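Local atomic coordinates of N-alpha-acetyltransferase 30 (Saccharomyces cerevisiae, PDB entry 6YGA), a protein that catalyses, as the catalytic subunit of the NatC complex, the transfer of an acetyl group from acetyl-CoA to the N-terminal methionine of target proteins. Residues F16-D24 against S32-N41; I60-K68 against Y80-Y90. All blocks are in the same frame, centred on the assembly; numbering follows the deposited sequence.

Interaction 1: F16-D24 against S32-N41; sequences FASIKKLID and SIYVYRYFLN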
loop_
_atom_site.group_PDB
_atom_site.type_symbol
_atom_site.label_atom_id
_atom_site.label_comp_id
_atom_site.label_asym_id
_atom_site.label_seq_id
_atom_site.Cartn_x
_atom_site.Cartn_y
_atom_site.Cartn_z
ATOM N N PHE A 16 -36.068 1.695 -5.377
ATOM C CA PHE A 16 -34.740 2.186 -5.731
ATOM C C PHE A 16 -34.237 3.203 -4.713
ATOM O O PHE A 16 -33.121 3.083 -4.195
ATOM C CB PHE A 16 -34.787 2.805 -7.131
ATOM C CG PHE A 16 -33.434 3.043 -7.753
ATOM C CD1 PHE A 16 -32.600 4.049 -7.291
ATOM C CD2 PHE A 16 -33.014 2.277 -8.829
ATOM C CE1 PHE A 16 -31.363 4.268 -7.872
ATOM C CE2 PHE A 16 -31.779 2.492 -9.418
ATOM C CZ PHE A 16 -30.952 3.490 -8.938
ATOM N N ALA A 17 -35.049 4.222 -4.425
ATOM C CA ALA A 17 -34.606 5.285 -3.530
ATOM C C ALA A 17 -34.355 4.759 -2.122
ATOM O O ALA A 17 -33.443 5.226 -1.433
ATOM C CB ALA A 17 -35.635 6.414 -3.506
ATOM N N SER A 18 -35.154 3.787 -1.678
ATOM C CA SER A 18 -34.989 3.256 -0.328
ATOM C C SER A 18 -33.652 2.541 -0.177
ATOM O O SER A 18 -33.029 2.593 0.890
ATOM C CB SER A 18 -36.141 2.315 0.007
ATOM O OG SER A 18 -37.391 2.857 -0.388
ATOM N N ILE A 19 -33.203 1.860 -1.233
ATOM C CA ILE A 19 -31.904 1.191 -1.203
ATOM C C ILE A 19 -30.784 2.211 -1.060
ATOM O O ILE A 19 -29.823 2.001 -0.310
ATOM C CB ILE A 19 -31.727 0.329 -2.466
ATOM C CG1 ILE A 19 -32.771 -0.790 -2.503
ATOM C CG2 ILE A 19 -30.316 -0.237 -2.546
ATOM C CD1 ILE A 19 -32.826 -1.531 -3.819
ATOM N N LYS A 20 -30.891 3.334 -1.775
ATOM C CA LYS A 20 -29.875 4.376 -1.681
ATOM C C LYS A 20 -29.785 4.935 -0.267
ATOM O O LYS A 20 -28.684 5.180 0.241
ATOM C CB LYS A 20 -30.171 5.488 -2.689
ATOM C CG LYS A 20 -29.471 6.803 -2.384
ATOM C CD LYS A 20 -29.130 7.570 -3.649
ATOM C CE LYS A 20 -28.287 8.789 -3.322
ATOM N NZ LYS A 20 -27.621 9.349 -4.527
ATOM N N LYS A 21 -30.929 5.131 0.393
ATOM C CA LYS A 21 -30.917 5.672 1.750
ATOM C C LYS A 21 -30.232 4.718 2.722
ATOM O O LYS A 21 -29.454 5.149 3.580
ATOM C CB LYS A 21 -32.343 5.967 2.209
ATOM C CG LYS A 21 -32.419 6.804 3.475
ATOM C CD LYS A 21 -31.885 8.209 3.232
ATOM C CE LYS A 21 -32.149 9.120 4.424
ATOM N NZ LYS A 21 -31.829 10.547 4.131
ATOM N N LEU A 22 -30.512 3.419 2.603
ATOM C CA LEU A 22 -29.886 2.438 3.485
ATOM C C LEU A 22 -28.370 2.443 3.330
ATOM O O LEU A 22 -27.632 2.541 4.317
ATOM C CB LEU A 22 -30.439 1.045 3.192
ATOM C CG LEU A 22 -31.776 0.634 3.802
ATOM C CD1 LEU A 22 -32.135 -0.778 3.363
ATOM C CD2 LEU A 22 -31.709 0.722 5.313
ATOM N N ILE A 23 -27.889 2.330 2.092
ATOM C CA ILE A 23 -26.456 2.196 1.853
ATOM C C ILE A 23 -25.721 3.478 2.233
ATOM O O ILE A 23 -24.610 3.432 2.771
ATOM C CB ILE A 23 -26.205 1.794 0.387
ATOM C CG1 ILE A 23 -26.751 0.387 0.122
ATOM C CG2 ILE A 23 -24.725 1.867 0.044
ATOM C CD1 ILE A 23 -26.696 -0.040 -1.328
ATOM N N ASP A 24 -26.333 4.640 1.980
ATOM C CA ASP A 24 -25.655 5.909 2.244
ATOM C C ASP A 24 -25.454 6.156 3.734
ATOM O O ASP A 24 -24.481 6.812 4.123
ATOM C CB ASP A 24 -26.436 7.069 1.626
ATOM C CG ASP A 24 -26.231 7.181 0.129
ATOM O OD1 ASP A 24 -25.227 6.635 -0.377
ATOM O OD2 ASP A 24 -27.066 7.822 -0.538
ATOM N N SER A 32 -22.829 8.307 -5.892
ATOM C CA SER A 32 -23.747 9.091 -6.699
ATOM C C SER A 32 -24.882 8.206 -7.207
ATOM O O SER A 32 -24.863 6.982 -7.067
ATOM C CB SER A 32 -23.017 9.750 -7.870
ATOM O OG SER A 32 -22.656 8.796 -8.855
ATOM N N ILE A 33 -25.889 8.849 -7.803
ATOM C CA ILE A 33 -27.000 8.104 -8.392
ATOM C C ILE A 33 -26.492 7.153 -9.468
ATOM O O ILE A 33 -26.995 6.033 -9.618
ATOM C CB ILE A 33 -28.061 9.077 -8.945
ATOM C CG1 ILE A 33 -28.822 9.753 -7.799
ATOM C CG2 ILE A 33 -29.038 8.363 -9.875
ATOM C CD1 ILE A 33 -29.919 10.702 -8.259
ATOM N N TYR A 34 -25.473 7.571 -10.219
ATOM C CA TYR A 34 -24.969 6.745 -11.306
ATOM C C TYR A 34 -24.059 5.620 -10.831
ATOM O O TYR A 34 -23.783 4.700 -11.608
ATOM C CB TYR A 34 -24.262 7.620 -12.338
ATOM C CG TYR A 34 -25.236 8.175 -13.343
ATOM C CD1 TYR A 34 -25.549 7.466 -14.494
ATOM C CD2 TYR A 34 -25.878 9.386 -13.122
ATOM C CE1 TYR A 34 -26.453 7.958 -15.413
ATOM C CE2 TYR A 34 -26.784 9.888 -14.033
ATOM C CZ TYR A 34 -27.067 9.171 -15.177
ATOM O OH TYR A 34 -27.971 9.673 -16.083
ATOM N N VAL A 35 -23.602 5.654 -9.579
ATOM C CA VAL A 35 -23.008 4.458 -8.993
ATOM C C VAL A 35 -24.073 3.383 -8.819
ATOM O O VAL A 35 -23.869 2.215 -9.167
ATOM C CB VAL A 35 -22.325 4.791 -7.654
ATOM C CG1 VAL A 35 -21.688 3.542 -7.062
ATOM C CG2 VAL A 35 -21.289 5.884 -7.836
ATOM N N TYR A 36 -25.240 3.776 -8.301
ATOM C CA TYR A 36 -26.335 2.827 -8.126
ATOM C C TYR A 36 -26.903 2.387 -9.467
ATOM O O TYR A 36 -27.339 1.241 -9.617
ATOM C CB TYR A 36 -27.433 3.446 -7.262
ATOM C CG TYR A 36 -27.018 3.692 -5.832
ATOM C CD1 TYR A 36 -27.052 2.669 -4.895
ATOM C CD2 TYR A 36 -26.591 4.946 -5.419
ATOM C CE1 TYR A 36 -26.672 2.887 -3.585
ATOM C CE2 TYR A 36 -26.208 5.175 -4.111
ATOM C CZ TYR A 36 -26.250 4.141 -3.198
ATOM O OH TYR A 36 -25.872 4.357 -1.893
ATOM N N ARG A 37 -26.904 3.283 -10.453
ATOM C CA ARG A 37 -27.454 2.938 -11.756
ATOM C C ARG A 37 -26.519 2.014 -12.526
ATOM O O ARG A 37 -26.977 1.226 -13.360
ATOM C CB ARG A 37 -27.739 4.211 -12.545
ATOM C CG ARG A 37 -28.882 4.074 -13.514
ATOM C CD ARG A 37 -29.734 5.326 -13.561
ATOM N NE ARG A 37 -30.644 5.429 -12.423
ATOM C CZ ARG A 37 -31.842 4.857 -12.373
ATOM N NH1 ARG A 37 -32.274 4.127 -13.393
ATOM N NH2 ARG A 37 -32.610 5.011 -11.302
ATOM N N TYR A 38 -25.214 2.092 -12.256
ATOM C CA TYR A 38 -24.268 1.165 -12.870
ATOM C C TYR A 38 -24.528 -0.265 -12.414
ATOM O O TYR A 38 -24.439 -1.206 -13.210
ATOM C CB TYR A 38 -22.838 1.589 -12.534
ATOM C CG TYR A 38 -21.804 0.489 -12.649
ATOM C CD1 TYR A 38 -21.321 0.088 -13.886
ATOM C CD2 TYR A 38 -21.298 -0.135 -11.514
ATOM C CE1 TYR A 38 -20.371 -0.911 -13.994
ATOM C CE2 TYR A 38 -20.350 -1.134 -11.610
ATOM C CZ TYR A 38 -19.889 -1.517 -12.851
ATOM O OH TYR A 38 -18.945 -2.512 -12.946
ATOM N N PHE A 39 -24.859 -0.446 -11.134
ATOM C CA PHE A 39 -25.153 -1.776 -10.614
ATOM C C PHE A 39 -26.556 -2.235 -10.999
ATOM O O PHE A 39 -26.725 -3.303 -11.596
ATOM C CB PHE A 39 -24.999 -1.791 -9.090
ATOM C CG PHE A 39 -23.586 -1.996 -8.613
ATOM C CD1 PHE A 39 -23.049 -3.271 -8.532
ATOM C CD2 PHE A 39 -22.804 -0.919 -8.218
ATOM C CE1 PHE A 39 -21.755 -3.469 -8.086
ATOM C CE2 PHE A 39 -21.507 -1.111 -7.770
ATOM C CZ PHE A 39 -20.982 -2.389 -7.705
ATOM N N LEU A 40 -27.573 -1.437 -10.671
ATOM C CA LEU A 40 -28.945 -1.936 -10.681
ATOM C C LEU A 40 -29.531 -2.039 -12.083
ATOM O O LEU A 40 -30.354 -2.925 -12.339
ATOM C CB LEU A 40 -29.832 -1.048 -9.805
ATOM C CG LEU A 40 -29.912 -1.387 -8.311
ATOM C CD1 LEU A 40 -28.555 -1.324 -7.617
ATOM C CD2 LEU A 40 -30.912 -0.469 -7.620
ATOM N N ASN A 41 -29.139 -1.154 -12.996
ATOM C CA ASN A 41 -29.675 -1.223 -14.348
ATOM C C ASN A 41 -29.031 -2.332 -15.168
ATOM O O ASN A 41 -29.703 -2.955 -15.998
ATOM C CB ASN A 41 -29.509 0.128 -15.044
ATOM C CG ASN A 41 -30.544 1.136 -14.595
ATOM O OD1 ASN A 41 -30.657 1.438 -13.405
ATOM N ND2 ASN A 41 -31.309 1.660 -15.543
#
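Helix 16-24 and helix 33-40 approach to 11.2 Å between their short axes, at 117° between their N-to-C directions, with K20 and Y36 closest in register. Y36 is a knob, its side chain set in the hole among F16, K20, I23 and D24. CB of K20 lies over one face of the Y36 ring, 4.3 Å from its centroid and 15° off the normal, a CH-pi contact, while CD1 of I23 meets the ring edge at CE1. At the far end Y36 OH donates to D24 OD1 over 2.8 Å, arriving from above the carboxylate plane. The F16 ring, swung away from its own backbone N, reaches across to R37, whose guanidinium stacks flat on it, centres 4.3 Å apart and planes 16° apart; L40 CD2 touches F16 CE2 obliquely at 3.6 Å. R37 NE also forms a salt bridge with D32 of the N-alpha-acetyltransferase 38 chain, and K20 NZ one with E56 of the N-alpha-acetyltransferase 35 chain, which places this helix pair at the subunit interfaces of NatC. Beneath it lies the central sheet: I19 packs on C64 of strand 61-72 and I49 of strand 47-52, while I23 and Y36 both touch M83 of strand 76-86.

Interaction 2: I60-K68 against Y80-Y90; sequences IPIGCIVCK and YIGMLAVESTY. With EDO (1,2-ethanediol), chain K.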
loop_
_atom_site.group_PDB
_atom_site.type_symbol
_atom_site.label_atom_id
_atom_site.label_comp_id
_atom_site.label_asym_id
_atom_site.label_seq_id
_atom_site.Cartn_x
_atom_site.Cartn_y
_atom_site.Cartn_z
ATOM N N ILE A 60 -40.999 -1.602 3.040
ATOM C CA ILE A 60 -39.797 -0.762 3.026
ATOM C C ILE A 60 -38.579 -1.661 3.204
ATOM O O ILE A 60 -38.632 -2.622 4.000
ATOM C CB ILE A 60 -39.872 0.315 4.117
ATOM C CG1 ILE A 60 -38.724 1.320 3.956
ATOM C CG2 ILE A 60 -39.837 -0.324 5.493
ATOM C CD1 ILE A 60 -38.600 2.273 5.105
ATOM N N PRO A 61 -37.497 -1.451 2.460
ATOM C CA PRO A 61 -36.302 -2.278 2.667
ATOM C C PRO A 61 -35.587 -1.903 3.956
ATOM O O PRO A 61 -35.277 -0.735 4.195
ATOM C CB PRO A 61 -35.443 -1.976 1.433
ATOM C CG PRO A 61 -36.391 -1.421 0.421
ATOM C CD PRO A 61 -37.409 -0.667 1.219
ATOM N N ILE A 62 -35.321 -2.915 4.788
ATOM C CA ILE A 62 -34.499 -2.749 5.986
ATOM C C ILE A 62 -33.097 -3.309 5.801
ATOM O O ILE A 62 -32.247 -3.138 6.690
ATOM C CB ILE A 62 -35.170 -3.388 7.223
ATOM C CG1 ILE A 62 -35.656 -4.811 6.919
ATOM C CG2 ILE A 62 -36.333 -2.534 7.686
ATOM C CD1 ILE A 62 -34.646 -5.906 7.214
ATOM N N GLY A 63 -32.833 -3.974 4.685
ATOM C CA GLY A 63 -31.503 -4.446 4.360
ATOM C C GLY A 63 -31.429 -4.744 2.883
ATOM O O GLY A 63 -32.443 -5.031 2.238
ATOM N N CYS A 64 -30.216 -4.669 2.342
ATOM C CA CYS A 64 -30.046 -4.918 0.919
ATOM C C CYS A 64 -28.610 -5.320 0.629
ATOM O O CYS A 64 -27.692 -5.040 1.405
ATOM C CB CYS A 64 -30.424 -3.691 0.087
ATOM S SG CYS A 64 -29.296 -2.302 0.292
ATOM N N ILE A 65 -28.433 -5.969 -0.517
ATOM C CA ILE A 65 -27.116 -6.329 -1.025
ATOM C C ILE A 65 -27.104 -6.039 -2.519
ATOM O O ILE A 65 -28.090 -6.293 -3.220
ATOM C CB ILE A 65 -26.773 -7.803 -0.708
ATOM C CG1 ILE A 65 -25.340 -8.136 -1.123
ATOM C CG2 ILE A 65 -27.773 -8.763 -1.351
ATOM C CD1 ILE A 65 -24.894 -9.508 -0.659
ATOM N N VAL A 66 -26.004 -5.466 -3.000
ATOM C CA VAL A 66 -25.872 -5.040 -4.389
ATOM C C VAL A 66 -24.653 -5.736 -4.976
ATOM O O VAL A 66 -23.550 -5.631 -4.424
ATOM C CB VAL A 66 -25.744 -3.514 -4.503
ATOM C CG1 VAL A 66 -25.726 -3.100 -5.955
ATOM C CG2 VAL A 66 -26.883 -2.827 -3.769
ATOM N N CYS A 67 -24.846 -6.441 -6.088
ATOM C CA CYS A 67 -23.801 -7.275 -6.664
ATOM C C CYS A 67 -23.711 -7.062 -8.169
ATOM O O CYS A 67 -24.650 -6.590 -8.814
ATOM C CB CYS A 67 -24.049 -8.761 -6.368
ATOM S SG CYS A 67 -24.231 -9.120 -4.609
ATOM N N LYS A 68 -22.552 -7.422 -8.719
ATOM C CA LYS A 68 -22.319 -7.451 -10.155
ATOM C C LYS A 68 -21.522 -8.706 -10.485
ATOM O O LYS A 68 -20.988 -9.380 -9.601
ATOM C CB LYS A 68 -21.564 -6.205 -10.637
ATOM C CG LYS A 68 -20.059 -6.305 -10.449
ATOM C CD LYS A 68 -19.336 -5.046 -10.889
ATOM C CE LYS A 68 -17.836 -5.291 -11.016
ATOM N NZ LYS A 68 -17.522 -6.234 -12.129
ATOM N N TYR A 80 -19.177 -10.235 -7.732
ATOM C CA TYR A 80 -18.648 -9.157 -6.907
ATOM C C TYR A 80 -19.750 -8.598 -6.022
ATOM O O TYR A 80 -20.840 -8.288 -6.508
ATOM C CB TYR A 80 -18.049 -8.045 -7.778
ATOM C CG TYR A 80 -17.524 -6.865 -6.996
ATOM C CD1 TYR A 80 -16.358 -6.969 -6.251
ATOM C CD2 TYR A 80 -18.190 -5.647 -7.011
ATOM C CE1 TYR A 80 -15.873 -5.895 -5.535
ATOM C CE2 TYR A 80 -17.712 -4.565 -6.299
ATOM C CZ TYR A 80 -16.555 -4.695 -5.562
ATOM O OH TYR A 80 -16.077 -3.620 -4.851
ATOM N N ILE A 81 -19.465 -8.477 -4.728
ATOM C CA ILE A 81 -20.397 -7.909 -3.760
ATOM C C ILE A 81 -20.000 -6.455 -3.546
ATOM O O ILE A 81 -18.982 -6.168 -2.906
ATOM C CB ILE A 81 -20.392 -8.697 -2.442
ATOM C CG1 ILE A 81 -20.843 -10.141 -2.687
ATOM C CG2 ILE A 81 -21.279 -8.023 -1.405
ATOM C CD1 ILE A 81 -20.860 -11.003 -1.439
ATOM N N GLY A 82 -20.793 -5.535 -4.088
ATOM C CA GLY A 82 -20.469 -4.125 -4.015
ATOM C C GLY A 82 -20.893 -3.464 -2.719
ATOM O O GLY A 82 -20.098 -2.764 -2.083
HETATM N N MSE A 83 -22.144 -3.676 -2.319
HETATM C CA MSE A 83 -22.671 -3.062 -1.104
HETATM C C MSE A 83 -23.519 -4.012 -0.259
HETATM O O MSE A 83 -24.234 -4.869 -0.780
HETATM C CB MSE A 83 -23.500 -1.823 -1.450
HETATM C CG MSE A 83 -22.695 -0.679 -2.038
HETATM SE SE MSE A 83 -22.681 -0.655 -3.990
HETATM C CE MSE A 83 -24.453 0.113 -4.290
ATOM N N LEU A 84 -23.432 -3.837 1.058
ATOM C CA LEU A 84 -24.223 -4.604 2.014
ATOM C C LEU A 84 -24.580 -3.685 3.169
ATOM O O LEU A 84 -23.691 -3.201 3.874
ATOM C CB LEU A 84 -23.460 -5.831 2.520
ATOM C CG LEU A 84 -24.221 -6.745 3.486
ATOM C CD1 LEU A 84 -25.451 -7.342 2.810
ATOM C CD2 LEU A 84 -23.307 -7.839 4.015
ATOM N N ALA A 85 -25.873 -3.443 3.359
ATOM C CA ALA A 85 -26.348 -2.562 4.415
ATOM C C ALA A 85 -27.543 -3.200 5.106
ATOM O O ALA A 85 -28.390 -3.820 4.456
ATOM C CB ALA A 85 -26.728 -1.181 3.864
ATOM N N VAL A 86 -27.591 -3.063 6.429
ATOM C CA VAL A 86 -28.709 -3.521 7.246
ATOM C C VAL A 86 -29.066 -2.397 8.206
ATOM O O VAL A 86 -28.175 -1.801 8.822
ATOM C CB VAL A 86 -28.374 -4.814 8.017
ATOM C CG1 VAL A 86 -29.423 -5.089 9.089
ATOM C CG2 VAL A 86 -28.268 -5.994 7.061
ATOM N N GLU A 87 -30.358 -2.101 8.322
ATOM C CA GLU A 87 -30.808 -0.999 9.163
ATOM C C GLU A 87 -30.406 -1.231 10.616
ATOM O O GLU A 87 -30.369 -2.363 11.103
ATOM C CB GLU A 87 -32.321 -0.835 9.045
ATOM C CG GLU A 87 -32.834 0.519 9.492
ATOM C CD GLU A 87 -34.190 0.843 8.901
ATOM O OE1 GLU A 87 -34.536 0.252 7.857
ATOM O OE2 GLU A 87 -34.910 1.684 9.479
ATOM N N SER A 88 -30.105 -0.131 11.312
ATOM C CA SER A 88 -29.526 -0.224 12.650
ATOM C C SER A 88 -30.447 -0.957 13.618
ATOM O O SER A 88 -29.981 -1.710 14.481
ATOM C CB SER A 88 -29.204 1.177 13.172
ATOM O OG SER A 88 -28.526 1.122 14.415
ATOM N N THR A 89 -31.760 -0.755 13.493
ATOM C CA THR A 89 -32.700 -1.400 14.403
ATOM C C THR A 89 -32.799 -2.903 14.170
ATOM O O THR A 89 -33.199 -3.632 15.084
ATOM C CB THR A 89 -34.087 -0.767 14.269
ATOM O OG1 THR A 89 -34.424 -0.642 12.881
ATOM C CG2 THR A 89 -34.113 0.605 14.916
ATOM N N TYR A 90 -32.437 -3.381 12.981
ATOM C CA TYR A 90 -32.592 -4.783 12.619
ATOM C C TYR A 90 -31.286 -5.565 12.679
ATOM O O TYR A 90 -31.244 -6.713 12.228
ATOM C CB TYR A 90 -33.204 -4.896 11.222
ATOM C CG TYR A 90 -34.685 -4.601 11.186
ATOM C CD1 TYR A 90 -35.153 -3.295 11.131
ATOM C CD2 TYR A 90 -35.615 -5.631 11.215
ATOM C CE1 TYR A 90 -36.512 -3.023 11.105
ATOM C CE2 TYR A 90 -36.973 -5.370 11.187
ATOM C CZ TYR A 90 -37.416 -4.067 11.131
ATOM O OH TYR A 90 -38.765 -3.804 11.100
HETATM C C1 EDO K . -18.306 -6.108 1.564
HETATM O O1 EDO K . -18.828 -5.955 2.890
HETATM C C2 EDO K . -19.263 -5.457 0.574
HETATM O O2 EDO K . -19.361 -4.063 0.877
#
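The antiparallel hairpin of strands 61-72 and 76-86 lies at the centre of the mixed sheet of this GNAT fold, and I60-K68 against Y80-Y90 forms part of it. The strand axes approach to 4.6 Å at 149°. Reciprocal backbone bonds join C64 with A85, V66 with M83 and K68 with Y80, the hydrogen-bonded pairs of the register. A classic beta bulge sets G82 and M83 both opposite V66: besides M83 N at 3.2 Å, in the carbonyl plane on a lone pair, the carbonyl oxygen V66 O accepts from G82 N as a second donor at 2.8 Å, and the register slips by one residue before C67 pairs with I81. A 1,2-ethanediol, probably from the crystallisation liquor, makes a weak hydrogen bond to G82 O at the same bulge.

V66 and M83 (selenomethionine) lie side by side and point the same way, CE of M83 being 3.8 Å from both V66 CG1 and CG2; bends at chi2 and chi3 turn that methyl back over the valine. This face, with C64, is covered by helices 13-26 and 33-40. On the other face CD1 of L84 rests against CB of I65, and I81 touches both I65 and C67.

Past the paired strands, E87 N donates to I62 O at 2.7 Å, nearly straight at 163°. Y90 OH is hydrogen-bonded to D52 OD2, and over one face of the Y90 ring sits I62 CG2, 3.9 Å from the centroid and 30° off the normal, in a CH-pi contact.

In the fold
Interaction 1 closes before interaction 2 opens along the chain, and their centres are about 11 Å apart. The two form successive layers of one GNAT domain: helices 13-26 and 33-40 lie on one face of the mixed sheet, over the hairpin of strands 61-72 and 76-86. Direct packing confirms the layering, with F39 CB 3.5 Å from V66 CG1, Y38 OH 3.3 Å from K68 CD, and S18 CB 3.5 Å from P61 CD. Interaction 2 is near the centre of the chain and touches no other subunit, whereas interaction 1 also meets the neighbouring chains of N-alpha-acetyltransferase 35 and 38. The helix pair therefore links the catalytic subunit's central sheet to the other two chains of NatC.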